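Local coordinates for protein benzyl alcohol dehydrogenase (Acinetobacter calcoaceticus, PDB 1F8F) that probably oxidises benzyl alcohol and related aromatic alcohols to aldehydes, passing hydride to NAD in a zinc-containing dehydrogenase with a Rossmann-fold cofactor domain, at residues Thr79-Tyr93 / Ser151-Ile165. Sequence-based numbering, arbitrary orientation.
With SO4 (sulfate ion), chain D.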
# COMPACT_ATOMS: atom_id res chain seq x y z
N THR A 79 4.72 16.74 29.18
CA THR A 79 3.38 17.29 29.09
C THR A 79 2.33 16.21 28.99
O THR A 79 1.16 16.56 29.19
CB THR A 79 3.21 18.20 27.83
OG1 THR A 79 3.48 17.46 26.61
CG2 THR A 79 4.05 19.46 27.89
N GLU A 80 2.67 14.98 28.60
CA GLU A 80 1.62 13.99 28.37
C GLU A 80 1.49 12.93 29.46
O GLU A 80 0.68 12.00 29.33
CB GLU A 80 1.82 13.34 27.02
CG GLU A 80 1.87 14.07 25.71
CD GLU A 80 0.90 15.20 25.51
OE1 GLU A 80 -0.32 15.04 25.40
OE2 GLU A 80 1.37 16.37 25.50
N LEU A 81 2.23 13.03 30.53
CA LEU A 81 2.19 12.08 31.63
C LEU A 81 2.18 12.77 33.00
O LEU A 81 2.90 13.75 33.19
CB LEU A 81 3.46 11.23 31.50
CG LEU A 81 3.68 10.28 30.33
CD1 LEU A 81 5.10 9.78 30.22
CD2 LEU A 81 2.70 9.12 30.49
N GLN A 82 1.47 12.25 34.01
CA GLN A 82 1.48 12.83 35.37
C GLN A 82 1.76 11.79 36.46
O GLN A 82 1.58 10.58 36.28
CB GLN A 82 0.21 13.59 35.73
CG GLN A 82 -1.07 12.84 35.45
CD GLN A 82 -2.23 13.69 34.97
OE1 GLN A 82 -3.38 13.23 34.83
NE2 GLN A 82 -1.90 14.96 34.70
N VAL A 83 2.22 12.30 37.61
CA VAL A 83 2.58 11.52 38.79
C VAL A 83 1.47 10.56 39.14
O VAL A 83 0.31 11.00 39.17
CB VAL A 83 2.86 12.46 39.98
CG1 VAL A 83 3.15 11.70 41.28
CG2 VAL A 83 4.03 13.36 39.64
N GLY A 84 1.76 9.26 39.29
CA GLY A 84 0.65 8.33 39.55
C GLY A 84 0.17 7.54 38.34
O GLY A 84 -0.53 6.52 38.53
N ASP A 85 0.44 7.96 37.10
CA ASP A 85 0.05 7.12 35.96
C ASP A 85 0.79 5.77 36.07
O ASP A 85 1.88 5.68 36.62
CB ASP A 85 0.40 7.78 34.63
CG ASP A 85 -0.47 8.97 34.27
OD1 ASP A 85 -1.64 9.05 34.72
OD2 ASP A 85 -0.07 9.88 33.51
N HIS A 86 0.18 4.73 35.59
CA HIS A 86 0.64 3.37 35.42
C HIS A 86 1.28 3.28 34.02
O HIS A 86 0.57 3.69 33.07
CB HIS A 86 -0.55 2.40 35.41
CG HIS A 86 -1.12 2.15 36.78
ND1 HIS A 86 -1.80 0.99 37.10
CD2 HIS A 86 -1.08 2.89 37.93
CE1 HIS A 86 -2.17 1.05 38.37
NE2 HIS A 86 -1.74 2.18 38.90
N VAL A 87 2.49 2.81 33.83
CA VAL A 87 3.16 2.79 32.56
C VAL A 87 3.93 1.50 32.23
O VAL A 87 4.32 0.63 33.03
CB VAL A 87 4.20 3.95 32.47
CG1 VAL A 87 3.59 5.36 32.40
CG2 VAL A 87 5.12 3.91 33.69
N VAL A 88 4.11 1.39 30.89
CA VAL A 88 4.92 0.30 30.30
C VAL A 88 6.15 0.92 29.65
O VAL A 88 6.02 1.99 29.03
CB VAL A 88 4.04 -0.52 29.35
CG1 VAL A 88 4.97 -1.46 28.55
CG2 VAL A 88 3.00 -1.37 30.09
N LEU A 89 7.37 0.58 29.86
CA LEU A 89 8.58 1.20 29.36
C LEU A 89 9.09 0.32 28.20
O LEU A 89 9.43 -0.84 28.36
CB LEU A 89 9.70 1.07 30.40
CG LEU A 89 9.34 1.50 31.82
CD1 LEU A 89 10.62 1.70 32.65
CD2 LEU A 89 8.57 2.83 31.82
N SER A 90 9.05 0.90 27.03
CA SER A 90 9.36 0.31 25.76
C SER A 90 10.80 0.65 25.37
O SER A 90 11.51 1.24 26.20
CB SER A 90 8.38 0.84 24.69
OG SER A 90 8.39 0.15 23.46
N TYR A 91 11.26 0.28 24.19
CA TYR A 91 12.61 0.59 23.77
C TYR A 91 12.83 2.10 23.60
O TYR A 91 11.99 2.96 23.76
CB TYR A 91 12.99 -0.13 22.49
CG TYR A 91 12.06 0.18 21.31
CD1 TYR A 91 12.36 1.19 20.39
CD2 TYR A 91 10.93 -0.59 21.08
CE1 TYR A 91 11.51 1.48 19.33
CE2 TYR A 91 10.07 -0.34 20.03
CZ TYR A 91 10.40 0.67 19.14
OH TYR A 91 9.54 0.93 18.11
N GLY A 92 14.07 2.45 23.30
CA GLY A 92 14.67 3.74 23.14
C GLY A 92 14.86 4.31 21.75
O GLY A 92 15.53 3.81 20.87
N TYR A 93 14.16 5.45 21.51
CA TYR A 93 14.20 6.17 20.24
C TYR A 93 14.35 7.69 20.38
O TYR A 93 13.98 8.31 21.38
CB TYR A 93 13.05 5.80 19.32
CG TYR A 93 11.66 6.20 19.72
CD1 TYR A 93 11.03 5.53 20.77
CD2 TYR A 93 10.93 7.20 19.09
CE1 TYR A 93 9.75 5.82 21.21
CE2 TYR A 93 9.64 7.52 19.49
CZ TYR A 93 9.08 6.83 20.54
OH TYR A 93 7.79 7.16 20.95
N SER A 151 13.21 6.90 32.66
CA SER A 151 13.00 6.69 31.22
C SER A 151 12.81 8.02 30.51
O SER A 151 13.02 9.06 31.17
CB SER A 151 11.79 5.75 31.08
OG SER A 151 10.72 6.37 31.81
N ARG A 152 12.42 8.05 29.25
CA ARG A 152 12.11 9.29 28.53
C ARG A 152 10.59 9.32 28.30
O ARG A 152 9.98 8.24 28.23
CB ARG A 152 12.82 9.45 27.19
CG ARG A 152 14.33 9.59 27.20
CD ARG A 152 14.83 10.67 28.16
NE ARG A 152 14.61 12.02 27.57
CZ ARG A 152 15.38 12.41 26.55
NH1 ARG A 152 16.36 11.63 26.09
NH2 ARG A 152 15.20 13.58 25.96
N GLU A 153 9.99 10.46 28.07
CA GLU A 153 8.55 10.59 27.83
C GLU A 153 8.20 9.79 26.56
O GLU A 153 7.13 9.18 26.60
CB GLU A 153 8.01 12.03 27.59
CG GLU A 153 6.51 12.23 27.44
CD GLU A 153 6.09 13.69 27.30
OE1 GLU A 153 6.88 14.49 26.73
OE2 GLU A 153 5.02 14.22 27.67
N ASN A 154 9.02 9.87 25.52
CA ASN A 154 8.58 9.10 24.34
C ASN A 154 8.68 7.58 24.52
O ASN A 154 7.97 6.88 23.79
CB ASN A 154 9.18 9.53 23.01
CG ASN A 154 10.65 9.24 22.91
OD1 ASN A 154 11.25 8.78 23.89
ND2 ASN A 154 11.19 9.52 21.72
N ASN A 155 9.47 7.04 25.44
CA ASN A 155 9.43 5.59 25.66
C ASN A 155 8.56 5.26 26.88
O ASN A 155 8.60 4.08 27.25
CB ASN A 155 10.76 4.88 25.71
CG ASN A 155 11.80 5.20 26.76
OD1 ASN A 155 12.16 6.36 26.99
ND2 ASN A 155 12.28 4.12 27.34
N THR A 156 7.77 6.15 27.43
CA THR A 156 6.94 5.80 28.60
C THR A 156 5.49 5.84 28.19
O THR A 156 4.91 6.88 27.90
CB THR A 156 7.30 6.71 29.77
OG1 THR A 156 8.72 6.66 29.98
CG2 THR A 156 6.71 6.31 31.12
N VAL A 157 4.80 4.71 28.13
CA VAL A 157 3.48 4.46 27.67
C VAL A 157 2.44 4.26 28.77
O VAL A 157 2.28 3.27 29.46
CB VAL A 157 3.34 3.28 26.70
CG1 VAL A 157 2.06 3.25 25.93
CG2 VAL A 157 4.50 3.20 25.71
N LYS A 158 1.55 5.27 28.86
CA LYS A 158 0.45 5.27 29.81
C LYS A 158 -0.54 4.15 29.51
O LYS A 158 -0.99 4.03 28.36
CB LYS A 158 -0.26 6.62 29.89
CG LYS A 158 -1.56 6.63 30.68
CD LYS A 158 -1.83 8.03 31.24
CE LYS A 158 -3.32 8.36 31.26
NZ LYS A 158 -3.55 9.76 31.77
N VAL A 159 -0.88 3.34 30.51
CA VAL A 159 -1.91 2.33 30.31
C VAL A 159 -2.93 2.43 31.45
O VAL A 159 -2.75 3.09 32.48
CB VAL A 159 -1.42 0.88 30.18
CG1 VAL A 159 -0.44 0.62 29.07
CG2 VAL A 159 -0.81 0.42 31.51
N THR A 160 -4.03 1.72 31.24
CA THR A 160 -5.17 1.74 32.15
C THR A 160 -4.89 1.22 33.54
O THR A 160 -4.16 0.23 33.67
CB THR A 160 -6.33 0.92 31.54
OG1 THR A 160 -7.48 1.12 32.34
CG2 THR A 160 -6.09 -0.57 31.44
N LYS A 161 -5.53 1.76 34.57
CA LYS A 161 -5.37 1.26 35.93
C LYS A 161 -6.28 0.07 36.20
O LYS A 161 -6.23 -0.55 37.27
CB LYS A 161 -5.69 2.34 36.96
CG LYS A 161 -4.69 3.49 37.01
CD LYS A 161 -5.00 4.47 38.12
CE LYS A 161 -4.26 5.80 38.03
NZ LYS A 161 -2.78 5.67 38.18
N ASP A 162 -7.06 -0.36 35.22
CA ASP A 162 -8.01 -1.44 35.35
C ASP A 162 -7.42 -2.83 35.16
O ASP A 162 -8.18 -3.81 35.12
CB ASP A 162 -9.15 -1.27 34.34
CG ASP A 162 -10.15 -0.17 34.57
OD1 ASP A 162 -10.00 0.73 35.42
OD2 ASP A 162 -11.19 -0.18 33.86
N VAL A 163 -6.12 -2.96 34.92
CA VAL A 163 -5.48 -4.26 34.73
C VAL A 163 -4.29 -4.24 35.67
O VAL A 163 -3.65 -3.20 35.84
CB VAL A 163 -5.03 -4.47 33.29
CG1 VAL A 163 -4.21 -5.74 33.10
CG2 VAL A 163 -6.21 -4.53 32.31
N PRO A 164 -4.02 -5.36 36.33
CA PRO A 164 -2.92 -5.45 37.29
C PRO A 164 -1.65 -4.93 36.65
O PRO A 164 -1.38 -5.45 35.58
CB PRO A 164 -2.84 -6.94 37.60
CG PRO A 164 -4.22 -7.46 37.34
CD PRO A 164 -4.77 -6.64 36.20
N ILE A 165 -0.85 -3.99 37.14
CA ILE A 165 0.28 -3.44 36.39
C ILE A 165 1.47 -4.37 36.29
O ILE A 165 2.40 -4.26 35.46
CB ILE A 165 0.69 -2.07 36.97
CG1 ILE A 165 1.81 -1.33 36.21
CG2 ILE A 165 1.10 -2.21 38.44
CD1 ILE A 165 1.45 -1.04 34.79
S SO4 D . 18.95 13.90 23.79
O1 SO4 D . 19.54 14.84 24.81
O2 SO4 D . 19.80 13.95 22.55
O3 SO4 D . 17.53 14.26 23.51
O4 SO4 D . 19.00 12.52 24.36
O HOH W 1 -1.68 11.74 32.45
O HOH W 2 -2.27 -0.76 35.25
O HOH W 3 -2.40 5.20 34.46
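Val88 and Val157 exchange backbone hydrogen bonds between the antiparallel strands 86-89 and 156-159, with Val88 N to Val157 O at 3.0 Å and Val157 N to Val88 O at 3.1 Å. Past the strand ends, Ser90 N bonds Asn155 O, and Asn155 ND2 returns a nearly straight bond (167°) to Ser90 O from above that carbonyl's plane. Asn154 likewise spends its amide on Tyr93: ND2 lies over one ring face, offset toward the rim, and bonds Tyr93 O at 3.1 Å. CG sits between the backbone N and the carbonyl carbon (chi1 68°), which carries the Asn154 amide over the Tyr93 ring. Tyr93 also touches the residues of the four-cysteine zinc site.

These strands belong to the GroES-like domain of the zinc-dependent alcohol dehydrogenases; strand 86-89 lies between 66-74 and 156-159. On one sheet face Val87 CG1 packs on Thr156 CG2 at 3.5 Å, and Leu81 places CD1 against Thr156 and CD2 against Lys158 CB.

Glu153, extended with CG anti to its backbone N (chi1 -175°), reaches the loop at Thr79 and Glu80, where OE2 accepts both amides; Glu80 N comes nearly along the C-O axis. Glu153 OE1 forms a salt bridge with Lys96 of the second subunit, which also bonds Thr79 OG1. Asp85 OD1 and Lys158 NZ form a salt bridge at 3.6 Å, backed by a water joining Asp85 OD2 to Lys158 NZ.

Lys161 crosses His86 at about a right angle, its CG centred over the imidazole face in a CH-pi contact, 3.6 Å from the His86 ring centroid.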